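Local coordinates for protein putative isomerase (Streptomyces coelicolor A3, PDB 2OQH) that probably catalyses the dehydration of D-glucarate to 5-dehydro-4-deoxy-D-glucarate, as an enolase-superfamily enzyme with a capping domain over a TIM barrel, at residues Gly48-Gly53 and Asp270-Gly275; Asp218-Glu223 and Leu319-Asp324; Gln234-Val239 and Ala263-His268. All blocks are in the same frame, centred on the assembly; numbering follows the deposited sequence.

Interactions 2 and 3 belong to the TIM barrel, whereas interaction 1 ties the barrel to the N-terminal domain. Interaction 1 is fully buried and consists of a tyrosine ring beside two oxygens, with one bridging water. Interaction 2 spans the barrel, largely buried with its salt bridge partly exposed; its centre lies about 13 Å from that of interaction 3, and its chemistry is ionic and water-mediated. Interaction 3, about 20 Å from the centre of the chain, is the most peripheral, a partly exposed lysine-aspartate pair. Strand 266-269 is shared: it begins in interaction 3, runs directly into the short helix of interaction 1, and its H268 probably bonds to E223 of interaction 2.

Interaction 1: Gly48-Gly53 and Asp270-Gly275; sequences GETMWG and DVYKWG
Y272 carries this contact alone on its side, meeting E49 and T50 of strand 45-51. Ahead of it, D270 holds the N-cap position of the short helix 271-274: D270 OD1 accepts from Y272 N at 3.0 Å, with the donor 48° out of the carboxylate plane. V271 then lays CB 4.1 Å above the plane of the Y272 ring, over its centre. In Y272 itself CG is anti to the carbonyl carbon (chi1 -50°), which sends the ring toward the strand, where CE1 lies 3.1 Å from E49 O and CD1 lies 3.7 Å from T50 OG1. Both oxygens approach obliquely, and T50 OG1 is hydrogen-bonded to A95 O. This is where the N-terminal domain of the enolase superfamily caps the barrel, since the helix directly follows barrel strand 266-269. The phenol bonds to A305 O and also accepts from a water at 2.7 Å from Y272 OH; the same water accepts from E49 N at 2.9 Å. A phenylalanine here would lack that hydroxyl and would probably leave both the water and A305 O short of a partner. K273 N and W274 N converge on D270 O, and G275, with positive phi, leaves the helix.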
ATOM      1  N   GLY A  48       6.512  -8.764  11.564  1.00 19.89           N
ATOM      2  CA  GLY A  48       6.279  -8.219  10.240  1.00 20.42           C
ATOM      3  C   GLY A  48       5.154  -8.988   9.579  1.00 21.45           C
ATOM      4  O   GLY A  48       4.931 -10.160   9.886  1.00 21.98           O
ATOM      5  N   GLU A  49       4.443  -8.328   8.675  1.00 20.73           N
ATOM      6  CA  GLU A  49       3.334  -8.948   7.971  1.00 20.98           C
ATOM      7  C   GLU A  49       3.442  -8.551   6.510  1.00 21.72           C
ATOM      8  O   GLU A  49       3.753  -7.399   6.197  1.00 21.63           O
ATOM      9  CB  GLU A  49       2.004  -8.448   8.536  1.00 20.01           C
ATOM     10  CG  GLU A  49       0.775  -8.936   7.788  1.00 19.00           C
ATOM     11  CD  GLU A  49      -0.359  -7.919   7.810  1.00 19.53           C
ATOM     12  OE1 GLU A  49      -0.557  -7.258   8.851  1.00 17.90           O
ATOM     13  OE2 GLU A  49      -1.060  -7.789   6.783  1.00 20.89           O
ATOM     14  N   THR A  50       3.194  -9.499   5.615  1.00 21.47           N
ATOM     15  CA  THR A  50       3.278  -9.197   4.197  1.00 21.60           C
ATOM     16  C   THR A  50       2.195  -9.972   3.449  1.00 22.43           C
ATOM     17  O   THR A  50       1.444 -10.735   4.049  1.00 22.93           O
ATOM     18  CB  THR A  50       4.689  -9.528   3.651  1.00 20.94           C
ATOM     19  OG1 THR A  50       4.855  -8.924   2.362  1.00 21.77           O
ATOM     20  CG2 THR A  50       4.895 -11.030   3.539  1.00 19.80           C
HETATM   21  N   MSE A  51       2.122  -9.780   2.138  1.00 22.93           N
HETATM   22  CA  MSE A  51       1.099 -10.422   1.324  1.00 22.60           C
HETATM   23  C   MSE A  51       1.247 -11.922   1.067  1.00 21.49           C
HETATM   24  O   MSE A  51       2.314 -12.509   1.252  1.00 19.12           O
HETATM   25  CB  MSE A  51       1.014  -9.704  -0.016  1.00 26.17           C
HETATM   26  CG  MSE A  51       2.115 -10.100  -0.973  1.00 31.86           C
HETATM   27 SE   MSE A  51       2.140  -9.004  -2.551  1.00 47.06          SE
HETATM   28  CE  MSE A  51       0.568  -9.657  -3.458  1.00 36.43           C
ATOM     29  N   TRP A  52       0.140 -12.517   0.628  1.00 20.73           N
ATOM     30  CA  TRP A  52       0.042 -13.934   0.287  1.00 22.07           C
ATOM     31  C   TRP A  52       0.510 -14.923   1.339  1.00 22.48           C
ATOM     32  O   TRP A  52       0.965 -14.539   2.414  1.00 23.04           O
ATOM     33  CB  TRP A  52       0.764 -14.185  -1.037  1.00 21.38           C
ATOM     34  CG  TRP A  52       0.054 -13.566  -2.205  1.00 20.70           C
ATOM     35  CD1 TRP A  52      -0.703 -12.426  -2.196  1.00 20.69           C
ATOM     36  CD2 TRP A  52       0.072 -14.022  -3.563  1.00 20.95           C
ATOM     37  NE1 TRP A  52      -1.152 -12.148  -3.462  1.00 19.43           N
ATOM     38  CE2 TRP A  52      -0.691 -13.109  -4.321  1.00 20.36           C
ATOM     39  CE3 TRP A  52       0.664 -15.112  -4.215  1.00 21.80           C
ATOM     40  CZ2 TRP A  52      -0.880 -13.252  -5.701  1.00 19.79           C
ATOM     41  CZ3 TRP A  52       0.475 -15.253  -5.592  1.00 22.18           C
ATOM     42  CH2 TRP A  52      -0.289 -14.327  -6.314  1.00 21.22           C
ATOM     43  N   GLY A  53       0.390 -16.208   1.013  1.00 23.34           N
ATOM     44  CA  GLY A  53       0.772 -17.252   1.946  1.00 23.37           C
ATOM     45  C   GLY A  53       1.913 -18.170   1.539  1.00 23.52           C
ATOM     46  O   GLY A  53       3.072 -17.746   1.498  1.00 23.54           O
ATOM     47  N   ASP A 270       5.040   1.608  -1.521  1.00 13.41           N
ATOM     48  CA  ASP A 270       4.466   0.413  -0.912  1.00 14.44           C
ATOM     49  C   ASP A 270       5.630  -0.434  -0.424  1.00 13.15           C
ATOM     50  O   ASP A 270       6.366  -1.031  -1.214  1.00 13.40           O
ATOM     51  CB  ASP A 270       3.630  -0.379  -1.928  1.00 13.57           C
ATOM     52  CG  ASP A 270       3.044  -1.656  -1.338  1.00 17.89           C
ATOM     53  OD1 ASP A 270       3.340  -1.978  -0.167  1.00 18.86           O
ATOM     54  OD2 ASP A 270       2.282  -2.344  -2.051  1.00 18.07           O
ATOM     55  N   VAL A 271       5.790  -0.469   0.891  1.00 13.88           N
ATOM     56  CA  VAL A 271       6.871  -1.213   1.513  1.00 15.20           C
ATOM     57  C   VAL A 271       6.947  -2.658   1.056  1.00 15.53           C
ATOM     58  O   VAL A 271       8.026  -3.193   0.813  1.00 14.91           O
ATOM     59  CB  VAL A 271       6.733  -1.180   3.047  1.00 14.71           C
ATOM     60  CG1 VAL A 271       7.705  -2.166   3.688  1.00 16.83           C
ATOM     61  CG2 VAL A 271       6.992   0.222   3.545  1.00 13.51           C
ATOM     62  N   TYR A 272       5.785  -3.281   0.928  1.00 16.02           N
ATOM     63  CA  TYR A 272       5.708  -4.674   0.552  1.00 16.60           C
ATOM     64  C   TYR A 272       5.993  -4.918  -0.912  1.00 18.04           C
ATOM     65  O   TYR A 272       6.346  -6.032  -1.301  1.00 19.85           O
ATOM     66  CB  TYR A 272       4.341  -5.203   0.984  1.00 17.78           C
ATOM     67  CG  TYR A 272       4.134  -4.829   2.430  1.00 17.94           C
ATOM     68  CD1 TYR A 272       4.919  -5.411   3.425  1.00 16.30           C
ATOM     69  CD2 TYR A 272       3.310  -3.765   2.784  1.00 18.30           C
ATOM     70  CE1 TYR A 272       4.905  -4.931   4.730  1.00 17.95           C
ATOM     71  CE2 TYR A 272       3.289  -3.270   4.096  1.00 18.76           C
ATOM     72  CZ  TYR A 272       4.096  -3.858   5.062  1.00 18.14           C
ATOM     73  OH  TYR A 272       4.132  -3.351   6.348  1.00 21.30           O
ATOM     74  N   LYS A 273       5.872  -3.874  -1.721  1.00 16.76           N
ATOM     75  CA  LYS A 273       6.147  -3.991  -3.145  1.00 16.48           C
ATOM     76  C   LYS A 273       7.617  -3.644  -3.438  1.00 14.96           C
ATOM     77  O   LYS A 273       8.238  -4.229  -4.323  1.00 15.83           O
ATOM     78  CB  LYS A 273       5.201  -3.065  -3.924  1.00 17.98           C
ATOM     79  CG  LYS A 273       5.333  -3.127  -5.440  1.00 20.02           C
ATOM     80  CD  LYS A 273       4.307  -2.210  -6.130  1.00 19.16           C
ATOM     81  CE  LYS A 273       2.909  -2.812  -6.155  1.00 20.11           C
ATOM     82  NZ  LYS A 273       2.585  -3.398  -7.485  1.00 19.50           N
ATOM     83  N   TRP A 274       8.166  -2.705  -2.668  1.00 14.87           N
ATOM     84  CA  TRP A 274       9.543  -2.251  -2.836  1.00 13.63           C
ATOM     85  C   TRP A 274      10.590  -2.935  -1.945  1.00 14.86           C
ATOM     86  O   TRP A 274      11.776  -2.612  -2.003  1.00 13.49           O
ATOM     87  CB  TRP A 274       9.593  -0.731  -2.652  1.00 13.47           C
ATOM     88  CG  TRP A 274       8.896  -0.011  -3.778  1.00 14.01           C
ATOM     89  CD1 TRP A 274       7.560  -0.029  -4.060  1.00 14.97           C
ATOM     90  CD2 TRP A 274       9.514   0.755  -4.821  1.00 13.96           C
ATOM     91  NE1 TRP A 274       7.306   0.670  -5.218  1.00 13.90           N
ATOM     92  CE2 TRP A 274       8.487   1.165  -5.704  1.00 13.71           C
ATOM     93  CE3 TRP A 274      10.836   1.136  -5.098  1.00 13.37           C
ATOM     94  CZ2 TRP A 274       8.744   1.937  -6.851  1.00 13.59           C
ATOM     95  CZ3 TRP A 274      11.090   1.904  -6.242  1.00 14.07           C
ATOM     96  CH2 TRP A 274      10.048   2.294  -7.099  1.00 12.78           C
ATOM     97  N   GLY A 275      10.143  -3.863  -1.106  1.00 12.82           N
ATOM     98  CA  GLY A 275      11.071  -4.602  -0.272  1.00 14.30           C
ATOM     99  C   GLY A 275      11.464  -4.073   1.094  1.00 15.74           C
ATOM    100  O   GLY A 275      12.221  -4.739   1.803  1.00 17.78           O
TER
HETATM  101  O   HOH W   1       4.554  -5.554   7.921  1.00 21.22           O

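Interaction 2: Asp218-Glu223 and Leu319-Asp324; sequences DLEYLE and LSRAID
R321 and E220 form a salt bridge across the N-terminal end of the TIM barrel, just ahead of strands 221-223 and 323-324, with the ring of Y221 beside them. The geometry fits such a span: the CA atoms of E220 and R321 are 9.8 Å apart, and side chains and waters close the distance between the two chain segments. R321 NH1 stands 3.0 Å from E220 OE2, but the N-H...acceptor angle of 122° makes the hydrogen bond weak, so the pair probably rests more on charge than on a well-directed bond. Carboxylate and guanidinium planes are only 18° apart. The same OE2 lies 3.6 Å from R321 CG, so it meets the aliphatic stem as well as the charged end. E220 OE1 has its own salt bridge, to R195, which would help fix the carboxylate. A water joins R321 NH1 to E220 O, and a second joins E220 OE2 to A322 N.

In Y221, CG lies between the backbone N and the carbonyl carbon, a torsion (chi1 54°) that turns the ring edge to R321: NH1 lies near the ring plane, 3.6 Å from Y221 CD2, and a cation-pi contact is therefore not indicated. N295 is hydrogen-bonded to the phenol. Beyond it, E223 OE1 and D324 OD2 approach to 4.0 Å with nearly coplanar carboxylates, and one water donates to both oxygens while accepting from Y221 OH.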
ATOM      1  N   ASP A 218     -11.743  17.217 -12.993  1.00 16.25           N
ATOM      2  CA  ASP A 218     -10.605  17.571 -12.147  1.00 14.42           C
ATOM      3  C   ASP A 218     -10.253  16.503 -11.104  1.00 13.92           C
ATOM      4  O   ASP A 218     -10.272  16.752  -9.898  1.00 13.68           O
ATOM      5  CB  ASP A 218     -10.855  18.920 -11.463  1.00 15.94           C
ATOM      6  CG  ASP A 218      -9.639  19.424 -10.705  1.00 17.99           C
ATOM      7  OD1 ASP A 218      -8.499  19.262 -11.211  1.00 19.33           O
ATOM      8  OD2 ASP A 218      -9.817  19.988  -9.609  1.00 17.98           O
ATOM      9  N   LEU A 219      -9.915  15.314 -11.583  1.00 12.95           N
ATOM     10  CA  LEU A 219      -9.557  14.208 -10.707  1.00 12.42           C
ATOM     11  C   LEU A 219      -8.188  14.433 -10.082  1.00 12.87           C
ATOM     12  O   LEU A 219      -7.317  15.050 -10.693  1.00 14.56           O
ATOM     13  CB  LEU A 219      -9.514  12.904 -11.505  1.00 13.54           C
ATOM     14  CG  LEU A 219     -10.707  12.563 -12.397  1.00 14.23           C
ATOM     15  CD1 LEU A 219     -10.373  11.332 -13.238  1.00 13.92           C
ATOM     16  CD2 LEU A 219     -11.934  12.315 -11.538  1.00 13.88           C
ATOM     17  N   GLU A 220      -7.991  13.931  -8.869  1.00 12.66           N
ATOM     18  CA  GLU A 220      -6.696  14.067  -8.222  1.00 13.52           C
ATOM     19  C   GLU A 220      -5.677  13.393  -9.143  1.00 13.32           C
ATOM     20  O   GLU A 220      -4.592  13.918  -9.368  1.00 14.48           O
ATOM     21  CB  GLU A 220      -6.701  13.411  -6.842  1.00 13.43           C
ATOM     22  CG  GLU A 220      -5.350  13.445  -6.163  1.00 14.64           C
ATOM     23  CD  GLU A 220      -5.424  13.027  -4.709  1.00 17.87           C
ATOM     24  OE1 GLU A 220      -6.404  12.334  -4.349  1.00 18.23           O
ATOM     25  OE2 GLU A 220      -4.504  13.382  -3.940  1.00 17.49           O
ATOM     26  N   TYR A 221      -6.026  12.218  -9.654  1.00 13.28           N
ATOM     27  CA  TYR A 221      -5.171  11.535 -10.614  1.00 13.74           C
ATOM     28  C   TYR A 221      -5.806  10.337 -11.281  1.00 13.66           C
ATOM     29  O   TYR A 221      -6.771   9.759 -10.779  1.00 13.13           O
ATOM     30  CB  TYR A 221      -3.809  11.142 -10.012  1.00 14.94           C
ATOM     31  CG  TYR A 221      -3.817  10.323  -8.742  1.00 14.24           C
ATOM     32  CD1 TYR A 221      -4.256   8.995  -8.732  1.00 14.43           C
ATOM     33  CD2 TYR A 221      -3.331  10.860  -7.555  1.00 13.14           C
ATOM     34  CE1 TYR A 221      -4.203   8.221  -7.561  1.00 14.43           C
ATOM     35  CE2 TYR A 221      -3.272  10.105  -6.385  1.00 16.09           C
ATOM     36  CZ  TYR A 221      -3.710   8.787  -6.388  1.00 15.29           C
ATOM     37  OH  TYR A 221      -3.660   8.061  -5.215  1.00 14.69           O
ATOM     38  N   LEU A 222      -5.263  10.003 -12.445  1.00 11.35           N
ATOM     39  CA  LEU A 222      -5.697   8.871 -13.235  1.00 11.90           C
ATOM     40  C   LEU A 222      -4.650   7.808 -12.916  1.00 12.91           C
ATOM     41  O   LEU A 222      -3.470   7.987 -13.211  1.00 13.51           O
ATOM     42  CB  LEU A 222      -5.672   9.250 -14.718  1.00 13.10           C
ATOM     43  CG  LEU A 222      -6.006   8.208 -15.774  1.00 14.55           C
ATOM     44  CD1 LEU A 222      -7.249   7.437 -15.374  1.00 16.06           C
ATOM     45  CD2 LEU A 222      -6.217   8.903 -17.110  1.00 15.42           C
ATOM     46  N   GLU A 223      -5.076   6.714 -12.299  1.00 11.82           N
ATOM     47  CA  GLU A 223      -4.148   5.667 -11.902  1.00 13.43           C
ATOM     48  C   GLU A 223      -4.065   4.477 -12.849  1.00 13.20           C
ATOM     49  O   GLU A 223      -5.052   3.792 -13.084  1.00 13.57           O
ATOM     50  CB  GLU A 223      -4.518   5.173 -10.501  1.00 16.27           C
ATOM     51  CG  GLU A 223      -3.428   4.395  -9.806  1.00 21.12           C
ATOM     52  CD  GLU A 223      -3.821   3.924  -8.408  1.00 23.92           C
ATOM     53  OE1 GLU A 223      -4.495   4.679  -7.672  1.00 25.43           O
ATOM     54  OE2 GLU A 223      -3.437   2.795  -8.033  1.00 28.06           O
ATOM     55  N   LEU A 319       4.343  12.522   1.557  1.00 11.53           N
ATOM     56  CA  LEU A 319       3.155  11.677   1.647  1.00 12.50           C
ATOM     57  C   LEU A 319       2.031  12.456   2.337  1.00 13.83           C
ATOM     58  O   LEU A 319       1.561  12.087   3.415  1.00 14.59           O
ATOM     59  CB  LEU A 319       3.485  10.395   2.410  1.00 12.33           C
ATOM     60  CG  LEU A 319       4.366   9.434   1.600  1.00 12.00           C
ATOM     61  CD1 LEU A 319       4.909   8.324   2.481  1.00 13.08           C
ATOM     62  CD2 LEU A 319       3.554   8.865   0.455  1.00 10.16           C
ATOM     63  N   SER A 320       1.600  13.531   1.686  1.00 12.48           N
ATOM     64  CA  SER A 320       0.569  14.410   2.215  1.00 13.57           C
ATOM     65  C   SER A 320      -0.840  14.147   1.699  1.00 13.67           C
ATOM     66  O   SER A 320      -1.754  14.928   1.962  1.00 13.66           O
ATOM     67  CB  SER A 320       0.934  15.850   1.889  1.00 13.38           C
ATOM     68  OG  SER A 320       1.018  16.019   0.482  1.00 16.38           O
ATOM     69  N   ARG A 321      -1.019  13.054   0.975  1.00 13.90           N
ATOM     70  CA  ARG A 321      -2.320  12.725   0.403  1.00 14.99           C
ATOM     71  C   ARG A 321      -3.039  11.653   1.204  1.00 15.06           C
ATOM     72  O   ARG A 321      -2.449  11.017   2.075  1.00 14.39           O
ATOM     73  CB  ARG A 321      -2.134  12.221  -1.029  1.00 16.35           C
ATOM     74  CG  ARG A 321      -1.473  13.222  -1.966  1.00 14.63           C
ATOM     75  CD  ARG A 321      -0.792  12.503  -3.124  1.00 17.09           C
ATOM     76  NE  ARG A 321      -0.161  13.428  -4.070  1.00 15.12           N
ATOM     77  CZ  ARG A 321      -0.728  13.862  -5.192  1.00 15.37           C
ATOM     78  NH1 ARG A 321      -1.949  13.457  -5.522  1.00 14.24           N
ATOM     79  NH2 ARG A 321      -0.067  14.695  -5.991  1.00 12.80           N
ATOM     80  N   ALA A 322      -4.321  11.458   0.910  1.00 14.17           N
ATOM     81  CA  ALA A 322      -5.074  10.414   1.586  1.00 14.82           C
ATOM     82  C   ALA A 322      -4.582   9.135   0.924  1.00 14.74           C
ATOM     83  O   ALA A 322      -4.767   8.954  -0.272  1.00 15.09           O
ATOM     84  CB  ALA A 322      -6.566  10.591   1.347  1.00 14.93           C
ATOM     85  N   ILE A 323      -3.948   8.255   1.692  1.00 15.50           N
ATOM     86  CA  ILE A 323      -3.412   7.014   1.134  1.00 16.71           C
ATOM     87  C   ILE A 323      -4.477   5.975   0.842  1.00 16.67           C
ATOM     88  O   ILE A 323      -5.604   6.081   1.323  1.00 17.03           O
ATOM     89  CB  ILE A 323      -2.393   6.351   2.091  1.00 16.77           C
ATOM     90  CG1 ILE A 323      -3.116   5.854   3.346  1.00 17.83           C
ATOM     91  CG2 ILE A 323      -1.290   7.341   2.459  1.00 17.49           C
ATOM     92  CD1 ILE A 323      -2.248   5.006   4.281  1.00 18.88           C
ATOM     93  N   ASP A 324      -4.109   4.980   0.037  1.00 17.51           N
ATOM     94  CA  ASP A 324      -5.002   3.874  -0.283  1.00 19.67           C
ATOM     95  C   ASP A 324      -4.849   2.924   0.888  1.00 19.93           C
ATOM     96  O   ASP A 324      -3.736   2.661   1.337  1.00 19.50           O
ATOM     97  CB  ASP A 324      -4.571   3.154  -1.566  1.00 21.03           C
ATOM     98  CG  ASP A 324      -5.081   3.837  -2.823  1.00 23.27           C
ATOM     99  OD1 ASP A 324      -5.897   4.777  -2.706  1.00 23.53           O
ATOM    100  OD2 ASP A 324      -4.675   3.417  -3.932  1.00 25.02           O
TER
HETATM  101  O   HOH W   2      -2.532  15.145  -8.063  1.00 15.74           O
HETATM  102  O   HOH W   3      -5.284  13.174  -1.324  1.00 18.23           O
HETATM  103  O   HOH W   4      -5.076   5.650  -5.227  1.00 22.43           O

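Interaction 3: Gln234-Val239 and Ala263-His268; sequences QVKAKV and AVDVIH
The carboxylate of D265 is the flat group here, and the chain of K236 runs along one side of it. K236 CD and CE both stand well off the carboxylate plane on the same side, and CD is equidistant from the two oxygens, 3.4 Å from D265 OD1 and 3.4 Å from D265 OD2. The ammonium lies nearer the plane: K236 NZ meets D265 OD1 at 2.7 Å on the syn side, 26° out of the plane, in a salt bridge that is also a hydrogen bond. The other oxygen is turned to the main chain, with D265 OD2 accepting from L243 N, so the two oxygens have separate donors and the rotation of the carboxylate is probably well fixed.

The lysine reaches this position by leaving the helix with CG anti to the backbone N (chi1 -178°) and then bending at each of the three following torsions. That curve carries its methylenes over the backbone before strand 266-269: K236 CD lies 3.9 Å from A263 C, and K236 CE lies 3.6 Å from V264 O. Aliphatic contact with the loop and a charged grip on D265 thus come from a single side chain, which remains partly exposed to solvent.

In the barrel, helix 228-238 leads on to strand 243-245, while 263-265 is the loop between helix 252-260 and strand 266-269; the contact lies at the N-terminal ends of the strands, away from the end where the superfamily places its active site. V235 packs on L243 and on helix 204-214, V264 touches M259 of helix 252-260, and the D265 backbone bonds to L243 and G293 in the strands on either side.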
ATOM      1  N   GLN A 234       2.678   8.023 -23.303  1.00  9.07           N
ATOM      2  CA  GLN A 234       1.802   8.493 -24.374  1.00 10.43           C
ATOM      3  C   GLN A 234       0.540   9.139 -23.802  1.00  9.49           C
ATOM      4  O   GLN A 234       0.078  10.163 -24.300  1.00 11.60           O
ATOM      5  CB  GLN A 234       1.416   7.336 -25.298  1.00 11.24           C
ATOM      6  CG  GLN A 234       2.560   6.801 -26.165  1.00 13.95           C
ATOM      7  CD  GLN A 234       3.099   7.832 -27.142  1.00 17.17           C
ATOM      8  OE1 GLN A 234       2.348   8.636 -27.699  1.00 17.53           O
ATOM      9  NE2 GLN A 234       4.407   7.799 -27.371  1.00 17.82           N
ATOM     10  N   VAL A 235      -0.018   8.550 -22.748  1.00  9.25           N
ATOM     11  CA  VAL A 235      -1.216   9.119 -22.151  1.00  8.26           C
ATOM     12  C   VAL A 235      -0.893  10.489 -21.559  1.00  9.97           C
ATOM     13  O   VAL A 235      -1.636  11.445 -21.761  1.00 11.19           O
ATOM     14  CB  VAL A 235      -1.790   8.216 -21.049  1.00  9.36           C
ATOM     15  CG1 VAL A 235      -2.995   8.893 -20.403  1.00 11.26           C
ATOM     16  CG2 VAL A 235      -2.198   6.872 -21.635  1.00  7.08           C
ATOM     17  N   LYS A 236       0.226  10.575 -20.848  1.00  9.05           N
ATOM     18  CA  LYS A 236       0.673  11.819 -20.216  1.00 10.87           C
ATOM     19  C   LYS A 236       0.886  12.937 -21.234  1.00 10.48           C
ATOM     20  O   LYS A 236       0.622  14.106 -20.953  1.00 12.81           O
ATOM     21  CB  LYS A 236       1.975  11.565 -19.440  1.00 11.36           C
ATOM     22  CG  LYS A 236       2.546  12.769 -18.690  1.00 16.00           C
ATOM     23  CD  LYS A 236       3.255  12.306 -17.411  1.00 20.29           C
ATOM     24  CE  LYS A 236       4.577  13.023 -17.171  1.00 24.23           C
ATOM     25  NZ  LYS A 236       4.453  14.486 -16.962  1.00 25.50           N
ATOM     26  N   ALA A 237       1.349  12.581 -22.422  1.00  9.56           N
ATOM     27  CA  ALA A 237       1.596  13.580 -23.453  1.00 10.75           C
ATOM     28  C   ALA A 237       0.318  14.251 -23.959  1.00 11.86           C
ATOM     29  O   ALA A 237       0.350  15.394 -24.405  1.00 10.10           O
ATOM     30  CB  ALA A 237       2.338  12.937 -24.613  1.00 12.66           C
ATOM     31  N   LYS A 238      -0.807  13.551 -23.873  1.00 11.04           N
ATOM     32  CA  LYS A 238      -2.070  14.090 -24.375  1.00 12.82           C
ATOM     33  C   LYS A 238      -3.131  14.482 -23.347  1.00 13.12           C
ATOM     34  O   LYS A 238      -3.856  15.459 -23.546  1.00 15.38           O
ATOM     35  CB  LYS A 238      -2.691  13.087 -25.356  1.00 13.50           C
ATOM     36  CG  LYS A 238      -2.069  13.081 -26.740  1.00 16.68           C
ATOM     37  CD  LYS A 238      -2.584  14.262 -27.549  1.00 18.65           C
ATOM     38  CE  LYS A 238      -1.872  14.414 -28.884  1.00 19.35           C
ATOM     39  NZ  LYS A 238      -2.263  13.386 -29.883  1.00 18.64           N
ATOM     40  N   VAL A 239      -3.224  13.718 -22.264  1.00 12.07           N
ATOM     41  CA  VAL A 239      -4.231  13.934 -21.228  1.00 12.15           C
ATOM     42  C   VAL A 239      -3.783  14.855 -20.098  1.00 12.61           C
ATOM     43  O   VAL A 239      -2.754  14.614 -19.466  1.00 13.11           O
ATOM     44  CB  VAL A 239      -4.670  12.577 -20.629  1.00 12.60           C
ATOM     45  CG1 VAL A 239      -5.657  12.796 -19.491  1.00 14.89           C
ATOM     46  CG2 VAL A 239      -5.298  11.717 -21.717  1.00 13.07           C
ATOM     47  N   ALA A 263       6.921   9.434 -18.127  1.00  9.82           N
ATOM     48  CA  ALA A 263       5.778   8.533 -18.031  1.00 10.12           C
ATOM     49  C   ALA A 263       4.775   8.769 -16.908  1.00 11.35           C
ATOM     50  O   ALA A 263       3.620   8.375 -17.045  1.00 12.99           O
ATOM     51  CB  ALA A 263       6.278   7.091 -17.959  1.00  9.91           C
ATOM     52  N   VAL A 264       5.191   9.391 -15.806  1.00  9.17           N
ATOM     53  CA  VAL A 264       4.278   9.592 -14.684  1.00 11.24           C
ATOM     54  C   VAL A 264       4.438  10.911 -13.924  1.00 11.48           C
ATOM     55  O   VAL A 264       5.485  11.552 -13.979  1.00 11.58           O
ATOM     56  CB  VAL A 264       4.416   8.442 -13.663  1.00 13.00           C
ATOM     57  CG1 VAL A 264       4.203   7.085 -14.353  1.00 16.31           C
ATOM     58  CG2 VAL A 264       5.790   8.490 -13.017  1.00 14.85           C
ATOM     59  N   ASP A 265       3.388  11.294 -13.200  1.00 10.02           N
ATOM     60  CA  ASP A 265       3.386  12.526 -12.409  1.00 11.61           C
ATOM     61  C   ASP A 265       3.326  12.211 -10.917  1.00 10.77           C
ATOM     62  O   ASP A 265       3.722  13.021 -10.079  1.00 11.99           O
ATOM     63  CB  ASP A 265       2.175  13.392 -12.766  1.00 12.37           C
ATOM     64  CG  ASP A 265       2.121  13.742 -14.238  1.00 15.60           C
ATOM     65  OD1 ASP A 265       3.046  14.440 -14.711  1.00 18.32           O
ATOM     66  OD2 ASP A 265       1.155  13.322 -14.920  1.00 17.07           O
ATOM     67  N   VAL A 266       2.806  11.032 -10.599  1.00  9.65           N
ATOM     68  CA  VAL A 266       2.665  10.597  -9.219  1.00 10.28           C
ATOM     69  C   VAL A 266       3.013   9.120  -9.103  1.00 11.29           C
ATOM     70  O   VAL A 266       2.572   8.310  -9.921  1.00 12.04           O
ATOM     71  CB  VAL A 266       1.205  10.794  -8.725  1.00 11.53           C
ATOM     72  CG1 VAL A 266       1.074  10.354  -7.269  1.00 11.86           C
ATOM     73  CG2 VAL A 266       0.789  12.253  -8.888  1.00  9.94           C
ATOM     74  N   ILE A 267       3.805   8.768  -8.096  1.00 10.46           N
ATOM     75  CA  ILE A 267       4.170   7.373  -7.893  1.00 12.81           C
ATOM     76  C   ILE A 267       3.638   6.852  -6.563  1.00 14.27           C
ATOM     77  O   ILE A 267       3.650   7.560  -5.565  1.00 13.82           O
ATOM     78  CB  ILE A 267       5.694   7.167  -7.910  1.00 13.76           C
ATOM     79  CG1 ILE A 267       6.260   7.566  -9.273  1.00 13.67           C
ATOM     80  CG2 ILE A 267       6.021   5.705  -7.623  1.00 15.03           C
ATOM     81  CD1 ILE A 267       7.764   7.393  -9.388  1.00 14.65           C
ATOM     82  N   HIS A 268       3.170   5.609  -6.566  1.00 15.72           N
ATOM     83  CA  HIS A 268       2.656   4.966  -5.360  1.00 17.11           C
ATOM     84  C   HIS A 268       3.762   4.183  -4.661  1.00 17.13           C
ATOM     85  O   HIS A 268       4.372   3.303  -5.257  1.00 20.34           O
ATOM     86  CB  HIS A 268       1.534   3.977  -5.707  1.00 18.52           C
ATOM     87  CG  HIS A 268       0.152   4.529  -5.545  1.00 21.07           C
ATOM     88  ND1 HIS A 268      -0.322   5.012  -4.345  1.00 24.34           N
ATOM     89  CD2 HIS A 268      -0.867   4.644  -6.425  1.00 22.62           C
ATOM     90  CE1 HIS A 268      -1.577   5.402  -4.493  1.00 24.22           C
ATOM     91  NE2 HIS A 268      -1.930   5.190  -5.748  1.00 23.87           N
TER